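Side-chain contacts in glycerol-3-phosphate dehydrogenase [NAD(+)] (Dunaliella salina, PDB 6IUY), which probably catalyses NAD-dependent interconversion of sn-glycerol 3-phosphate and dihydroxyacetone phosphate and, with its additional phosphatase-type domain, enables direct conversion of dihydroxyacetone phosphate to glycerol: residues D569-Q572 / E573-A577; K302-G305 / R306-E310; T108-P112 / G113-L117. One frame throughout, in Å; residues are numbered along the deposited sequence.

Interaction 1: D569-Q572 / E573-A577; sequences DEVQ and EILHA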
loop_
_atom_site.group_PDB
_atom_site.type_symbol
_atom_site.label_atom_id
_atom_site.label_comp_id
_atom_site.label_asym_id
_atom_site.label_seq_id
_atom_site.Cartn_x
_atom_site.Cartn_y
_atom_site.Cartn_z
ATOM N N ASP A 569 1.947 -24.681 2.597
ATOM C CA ASP A 569 1.580 -25.732 3.549
ATOM C C ASP A 569 1.604 -25.201 4.972
ATOM O O ASP A 569 0.715 -25.502 5.760
ATOM C CB ASP A 569 2.507 -26.957 3.434
ATOM C CG ASP A 569 2.344 -27.710 2.113
ATOM O OD1 ASP A 569 1.354 -27.465 1.380
ATOM O OD2 ASP A 569 3.204 -28.565 1.803
ATOM N N GLU A 570 2.605 -24.406 5.316
ATOM C CA GLU A 570 2.672 -23.903 6.687
ATOM C C GLU A 570 1.408 -23.108 7.035
ATOM O O GLU A 570 0.769 -23.354 8.056
ATOM C CB GLU A 570 3.927 -23.049 6.892
ATOM C CG GLU A 570 5.223 -23.872 6.829
ATOM C CD GLU A 570 6.388 -23.123 6.170
ATOM O OE1 GLU A 570 6.316 -21.866 6.052
ATOM O OE2 GLU A 570 7.372 -23.799 5.770
ATOM N N VAL A 571 1.042 -22.173 6.169
ATOM C CA VAL A 571 -0.164 -21.373 6.360
ATOM C C VAL A 571 -1.441 -22.221 6.320
ATOM O O VAL A 571 -2.384 -21.976 7.088
ATOM C CB VAL A 571 -0.257 -20.264 5.295
ATOM C CG1 VAL A 571 -1.655 -19.606 5.296
ATOM C CG2 VAL A 571 0.814 -19.256 5.533
ATOM N N GLN A 572 -1.486 -23.223 5.450
ATOM C CA GLN A 572 -2.698 -24.032 5.382
ATOM C C GLN A 572 -2.904 -24.802 6.674
ATOM O O GLN A 572 -4.037 -24.975 7.127
ATOM C CB GLN A 572 -2.669 -24.999 4.202
ATOM C CG GLN A 572 -4.068 -25.444 3.781
ATOM C CD GLN A 572 -4.935 -24.267 3.384
ATOM O OE1 GLN A 572 -4.428 -23.248 2.916
ATOM N NE2 GLN A 572 -6.244 -24.387 3.587
ATOM N N GLU A 573 -1.808 -25.283 7.262
ATOM C CA GLU A 573 -1.863 -25.939 8.563
ATOM C C GLU A 573 -2.518 -25.024 9.596
ATOM O O GLU A 573 -3.437 -25.416 10.315
ATOM C CB GLU A 573 -0.455 -26.328 9.000
ATOM C CG GLU A 573 -0.388 -27.338 10.125
ATOM C CD GLU A 573 1.044 -27.694 10.480
ATOM O OE1 GLU A 573 1.334 -27.851 11.681
ATOM O OE2 GLU A 573 1.881 -27.813 9.557
ATOM N N ILE A 574 -2.065 -23.781 9.643
ATOM C CA ILE A 574 -2.684 -22.800 10.525
ATOM C C ILE A 574 -4.153 -22.509 10.166
ATOM O O ILE A 574 -4.991 -22.361 11.060
ATOM C CB ILE A 574 -1.869 -21.484 10.531
ATOM C CG1 ILE A 574 -0.438 -21.767 11.021
ATOM C CG2 ILE A 574 -2.543 -20.421 11.397
ATOM C CD1 ILE A 574 0.541 -20.654 10.759
ATOM N N LEU A 575 -4.473 -22.444 8.872
ATOM C CA LEU A 575 -5.848 -22.154 8.449
ATOM C C LEU A 575 -6.776 -23.289 8.854
ATOM O O LEU A 575 -7.891 -23.062 9.333
ATOM C CB LEU A 575 -5.940 -21.924 6.929
ATOM C CG LEU A 575 -5.217 -20.693 6.352
ATOM C CD1 LEU A 575 -5.599 -20.460 4.900
ATOM C CD2 LEU A 575 -5.468 -19.435 7.172
ATOM N N HIS A 576 -6.315 -24.516 8.651
ATOM C CA HIS A 576 -7.115 -25.680 9.000
ATOM C C HIS A 576 -7.350 -25.703 10.505
ATOM O O HIS A 576 -8.482 -25.847 10.974
ATOM C CB HIS A 576 -6.424 -26.960 8.543
ATOM C CG HIS A 576 -7.121 -28.210 8.972
ATOM N ND1 HIS A 576 -8.284 -28.656 8.379
ATOM C CD2 HIS A 576 -6.814 -29.120 9.927
ATOM C CE1 HIS A 576 -8.668 -29.780 8.955
ATOM N NE2 HIS A 576 -7.794 -30.084 9.899
ATOM N N ALA A 577 -6.269 -25.531 11.256
ATOM C CA ALA A 577 -6.329 -25.564 12.708
ATOM C C ALA A 577 -7.315 -24.544 13.272
ATOM O O ALA A 577 -8.116 -24.875 14.149
ATOM C CB ALA A 577 -4.943 -25.337 13.293
#
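D569 and E573, E570 and I574, V571 and L575, and Q572 and H576 pair their backbones in regular alpha-helical fashion, each amide reaching back four residues; the bond from L575 N to V571 O is 2.8 Å, and that from E573 N to D569 O is 2.9 Å. On the inner side of helix 564-577, V571 and L575 lie alongside each other and point the same way, with V571 CG1 3.9 Å from L575 CG. V571 brings CG1 there by turning it opposite its backbone N (chi1 168°), beside its own carbonyl carbon. L575 CG also sits 3.2 Å from V571 O, so the leucine branch lies close beside the carbonyl that its own amide grips. Q572 crosses L575 at about a right angle: its chain bends at chi2 (59°) and brings the amide across L575, its OE1 end 3.6 Å from L575 CD1. The other end of that amide, NE2, makes a weak hydrogen bond to T588 OG1. Cutting Q572 back to an alanine would remove the amide and is likely to uncover the flank of L575 CD1 and to leave T588 OG1 without this weak partner.

The helix belongs to the C-terminal part of the dehydrogenase and lies against helices 454-477 and 585-594, whose L463, I466 and F587 pack on V571. The chemistry is therefore split round the helix: V571 and L575 join the apolar interior, whereas D569 OD1 bonds to H595 and N591, and E570, its side chain about 9 Å from that of the NAD-binding K380, uses both carboxylate oxygens, OE2 on H353 NE2 and OE1 on M382 N.

Interaction 2: K302-G305 / R306-E310; sequences KHSG and RNLIE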
loop_
_atom_site.group_PDB
_atom_site.type_symbol
_atom_site.label_atom_id
_atom_site.label_comp_id
_atom_site.label_asym_id
_atom_site.label_seq_id
_atom_site.Cartn_x
_atom_site.Cartn_y
_atom_site.Cartn_z
ATOM N N LYS A 302 27.612 -32.796 0.456
ATOM C CA LYS A 302 28.309 -34.045 0.151
ATOM C C LYS A 302 29.024 -34.028 -1.187
ATOM O O LYS A 302 30.120 -34.563 -1.300
ATOM C CB LYS A 302 27.327 -35.220 0.197
ATOM C CG LYS A 302 26.934 -35.603 1.611
ATOM C CD LYS A 302 25.802 -36.625 1.633
ATOM C CE LYS A 302 25.284 -36.840 3.055
ATOM N NZ LYS A 302 24.063 -37.701 3.100
ATOM N N HIS A 303 28.435 -33.388 -2.196
ATOM C CA HIS A 303 28.987 -33.482 -3.545
ATOM C C HIS A 303 30.103 -32.472 -3.780
ATOM O O HIS A 303 30.757 -32.471 -4.832
ATOM C CB HIS A 303 27.873 -33.316 -4.598
ATOM C CG HIS A 303 27.161 -32.008 -4.531
ATOM N ND1 HIS A 303 27.668 -30.859 -5.100
ATOM C CD2 HIS A 303 25.989 -31.657 -3.952
ATOM C CE1 HIS A 303 26.845 -29.854 -4.863
ATOM N NE2 HIS A 303 25.820 -30.311 -4.170
ATOM N N SER A 304 30.351 -31.606 -2.813
ATOM C CA SER A 304 31.483 -30.716 -2.995
ATOM C C SER A 304 32.388 -30.673 -1.766
ATOM O O SER A 304 33.544 -30.278 -1.866
ATOM C CB SER A 304 31.001 -29.316 -3.358
ATOM O OG SER A 304 30.041 -28.902 -2.423
ATOM N N GLY A 305 31.873 -31.068 -0.609
ATOM C CA GLY A 305 32.722 -31.136 0.569
ATOM C C GLY A 305 33.438 -29.828 0.880
ATOM O O GLY A 305 32.862 -28.743 0.797
ATOM N N ARG A 306 34.715 -29.952 1.208
ATOM C CA ARG A 306 35.546 -28.861 1.671
ATOM C C ARG A 306 36.013 -27.966 0.549
ATOM O O ARG A 306 36.441 -26.834 0.765
ATOM C CB ARG A 306 36.768 -29.426 2.406
ATOM C CG ARG A 306 37.694 -28.370 2.963
ATOM C CD ARG A 306 37.453 -28.177 4.451
ATOM N NE ARG A 306 37.339 -26.769 4.854
ATOM C CZ ARG A 306 36.333 -26.293 5.584
ATOM N NH1 ARG A 306 35.370 -27.118 5.976
ATOM N NH2 ARG A 306 36.286 -25.001 5.933
ATOM N N ASN A 307 35.969 -28.488 -0.660
ATOM C CA ASN A 307 36.488 -27.758 -1.805
ATOM C C ASN A 307 35.723 -26.456 -2.100
ATOM O O ASN A 307 36.282 -25.484 -2.610
ATOM C CB ASN A 307 36.471 -28.689 -3.013
ATOM C CG ASN A 307 37.341 -29.929 -2.797
ATOM O OD1 ASN A 307 38.532 -29.889 -3.063
ATOM N ND2 ASN A 307 36.743 -31.024 -2.313
ATOM N N LEU A 308 34.453 -26.426 -1.739
ATOM C CA LEU A 308 33.621 -25.235 -1.959
ATOM C C LEU A 308 34.131 -24.064 -1.154
ATOM O O LEU A 308 34.346 -22.964 -1.687
ATOM C CB LEU A 308 32.174 -25.513 -1.574
ATOM C CG LEU A 308 31.158 -24.390 -1.760
ATOM C CD1 LEU A 308 31.242 -23.832 -3.174
ATOM C CD2 LEU A 308 29.764 -24.941 -1.487
ATOM N N ILE A 309 34.296 -24.319 0.146
ATOM C CA ILE A 309 34.765 -23.331 1.110
ATOM C C ILE A 309 36.104 -22.784 0.640
ATOM O O ILE A 309 36.299 -21.566 0.592
ATOM C CB ILE A 309 34.874 -23.953 2.515
ATOM C CG1 ILE A 309 33.479 -24.166 3.108
ATOM C CG2 ILE A 309 35.717 -23.097 3.435
ATOM C CD1 ILE A 309 32.708 -25.357 2.515
ATOM N N GLU A 310 37.003 -23.684 0.233
ATOM C CA GLU A 310 38.349 -23.301 -0.207
ATOM C C GLU A 310 38.319 -22.504 -1.502
ATOM O O GLU A 310 39.159 -21.637 -1.740
ATOM C CB GLU A 310 39.227 -24.548 -0.376
ATOM C CG GLU A 310 39.336 -25.401 0.912
ATOM C CD GLU A 310 40.112 -26.716 0.727
ATOM O OE1 GLU A 310 40.648 -26.958 -0.368
ATOM O OE2 GLU A 310 40.184 -27.510 1.688
#
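N307 turns back over the chain that precedes it, so that two of its nitrogens converge on S304 O. ND2 meets that oxygen at 3.3 Å and backbone N at 3.2 Å; both bonds are weak, but the side-chain bond, from ND2, is the straighter, at 162° against 135°. The side chain can do this because CG stands beside its own backbone N (chi1 -61°), keeping the carboxamide next to the turn. That turn, from S304 to N307, is of type II'. G305 occupies its second position with positive phi, where a CB would lie only 2.6 Å from R306 N.

S304 and L308 face each other more loosely: OG is 4.1 Å from both CB and CD2 of the leucine, a polar atom against an aliphatic flank. L308 packs against V298, N318, P319 and I320, its side chain about 6 Å from the bound NAD. The end of I309 comes near the turn, CD1 3.8 Å from G305 O. R306 bends at chi2 and chi3 and lies along the first helical turn, one guanidinium face over I309 CB, 3.8 Å above the plane and offset toward the rim. Its NH1 is hydrogen-bonded to S335 OG and has a long, weak ion pair with E300.

This turn carries the chain from strand 293-297 of the Rossmann-type NAD domain into helix 307-315, close after the NAD-binding H299. With only two weak bonds on S304 O across it, the bend probably depends largely on G305, whose backbone angles suit the II' turn.

Interaction 3: T108-P112 / G113-L117; sequences TRLVP and GVENL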
loop_
_atom_site.group_PDB
_atom_site.type_symbol
_atom_site.label_atom_id
_atom_site.label_comp_id
_atom_site.label_asym_id
_atom_site.label_seq_id
_atom_site.Cartn_x
_atom_site.Cartn_y
_atom_site.Cartn_z
ATOM N N THR A 108 43.186 24.937 15.200
ATOM C CA THR A 108 44.519 24.909 15.764
ATOM C C THR A 108 44.409 24.628 17.251
ATOM O O THR A 108 45.403 24.369 17.936
ATOM C CB THR A 108 45.232 26.249 15.525
ATOM O OG1 THR A 108 44.416 27.314 16.034
ATOM C CG2 THR A 108 45.445 26.469 14.037
ATOM N N ARG A 109 43.170 24.658 17.724
ATOM C CA ARG A 109 42.877 24.708 19.145
ATOM C C ARG A 109 42.533 23.357 19.745
ATOM O O ARG A 109 42.304 23.251 20.949
ATOM C CB ARG A 109 41.715 25.670 19.401
ATOM C CG ARG A 109 41.917 27.072 18.865
ATOM C CD ARG A 109 40.867 27.984 19.456
ATOM N NE ARG A 109 40.697 27.699 20.879
ATOM C CZ ARG A 109 39.737 28.206 21.645
ATOM N NH1 ARG A 109 38.837 29.035 21.126
ATOM N NH2 ARG A 109 39.672 27.875 22.932
ATOM N N LEU A 110 42.498 22.325 18.913
ATOM C CA LEU A 110 41.891 21.076 19.333
ATOM C C LEU A 110 42.910 20.055 19.812
ATOM O O LEU A 110 43.941 19.845 19.181
ATOM C CB LEU A 110 41.057 20.498 18.191
ATOM C CG LEU A 110 39.985 21.461 17.683
ATOM C CD1 LEU A 110 40.604 22.491 16.738
ATOM C CD2 LEU A 110 38.872 20.702 16.993
ATOM N N VAL A 111 42.605 19.424 20.940
ATOM C CA VAL A 111 43.470 18.394 21.487
ATOM C C VAL A 111 43.602 17.247 20.485
ATOM O O VAL A 111 42.624 16.866 19.829
ATOM C CB VAL A 111 42.934 17.882 22.832
ATOM C CG1 VAL A 111 42.501 19.058 23.699
ATOM C CG2 VAL A 111 41.765 16.976 22.617
ATOM N N PRO A 112 44.823 16.714 20.325
ATOM C CA PRO A 112 44.984 15.651 19.330
ATOM C C PRO A 112 44.101 14.442 19.639
ATOM O O PRO A 112 43.870 14.114 20.805
ATOM C CB PRO A 112 46.484 15.297 19.411
ATOM C CG PRO A 112 46.997 15.968 20.643
ATOM C CD PRO A 112 46.113 17.152 20.886
ATOM N N GLY A 113 43.591 13.816 18.582
ATOM C CA GLY A 113 42.751 12.647 18.709
ATOM C C GLY A 113 41.271 12.932 18.935
ATOM O O GLY A 113 40.457 12.007 18.883
ATOM N N VAL A 114 40.905 14.185 19.182
ATOM C CA VAL A 114 39.522 14.461 19.544
ATOM C C VAL A 114 38.630 14.565 18.302
ATOM O O VAL A 114 37.487 14.113 18.327
ATOM C CB VAL A 114 39.388 15.742 20.399
ATOM C CG1 VAL A 114 39.548 17.004 19.537
ATOM C CG2 VAL A 114 38.051 15.739 21.129
ATOM N N GLU A 115 39.160 15.135 17.223
ATOM C CA GLU A 115 38.453 15.155 15.944
ATOM C C GLU A 115 38.170 13.738 15.458
ATOM O O GLU A 115 37.053 13.431 15.056
ATOM C CB GLU A 115 39.249 15.908 14.882
ATOM C CG GLU A 115 39.762 17.262 15.327
ATOM C CD GLU A 115 40.618 17.921 14.264
ATOM O OE1 GLU A 115 40.105 18.156 13.146
ATOM O OE2 GLU A 115 41.809 18.184 14.544
ATOM N N ASN A 116 39.178 12.872 15.506
ATOM C CA ASN A 116 38.981 11.472 15.135
ATOM C C ASN A 116 37.950 10.774 16.020
ATOM O O ASN A 116 37.191 9.935 15.546
ATOM C CB ASN A 116 40.304 10.683 15.186
ATOM C CG ASN A 116 41.246 11.049 14.066
ATOM O OD1 ASN A 116 40.854 11.699 13.097
ATOM N ND2 ASN A 116 42.506 10.627 14.187
ATOM N N LEU A 117 37.937 11.097 17.310
ATOM C CA LEU A 117 36.984 10.474 18.220
ATOM C C LEU A 117 35.552 10.931 17.941
ATOM O O LEU A 117 34.624 10.119 17.897
ATOM C CB LEU A 117 37.344 10.782 19.666
ATOM C CG LEU A 117 36.254 10.417 20.669
ATOM C CD1 LEU A 117 35.867 8.960 20.524
ATOM C CD2 LEU A 117 36.755 10.691 22.075
HETATM O O HOH W 1 42.128 16.086 16.936
#
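G113 follows P112 at the third position of a type II beta turn from V111 to V114 and serves as N-cap residue of helix 114-123. At its backbone angles, with phi positive and psi near zero, any CB would be jammed against the carbonyl oxygen of P112.

V114 closes the turn: its N donates to V111 O at 3.2 Å, approaching 31° out of the carbonyl plane. Its CG1, set between backbone N and carbonyl carbon (chi1 75°), is pressed to 3.1 Å from the same V111 O and also touches L110 CB. The two valines cross at about a right angle, and V111 CG2 meets V114 CB at 3.5 Å, tighter than usual carbon contact; Y247 of helix 247-251 packs on both. In this haloacid dehalogenase-like domain, the turn leads into the helix that precedes strand 127-131 of the parallel sheet, and the V111 side chain lies about 10 Å from the magnesium ion held by D41, D43 and D206.

E115 runs its chain across L110, CG lying 3.9 Å from L110 CD2. A water donates to V111 O at 3.0 Å and to E115 OE2 at 3.2 Å, and accepts from E115 N at 3.1 Å, so it clasps the turn to the first helical turn. The second carboxylate oxygen, OE1, is hydrogen-bonded to H145 NE2.

The three contacts concern three different helices, 564-577 internally and 307-315 and 114-123 at their starts. Interactions 1 and 2 belong to the dehydrogenase part, with nearest atoms about 22 Å apart, while interaction 3 sits in the phosphatase-type domain, its centre 61 Å from that of interaction 1. Interaction 1 lies well inside a helix, with regular backbone bonds and a buried apolar flank. Interactions 2 and 3 are both turns leading into a helix, type II' with glycine second against type II with glycine third: 302-310 is more exposed and weakly bonded, whereas 108-117 adds close valine packing and a bridging water.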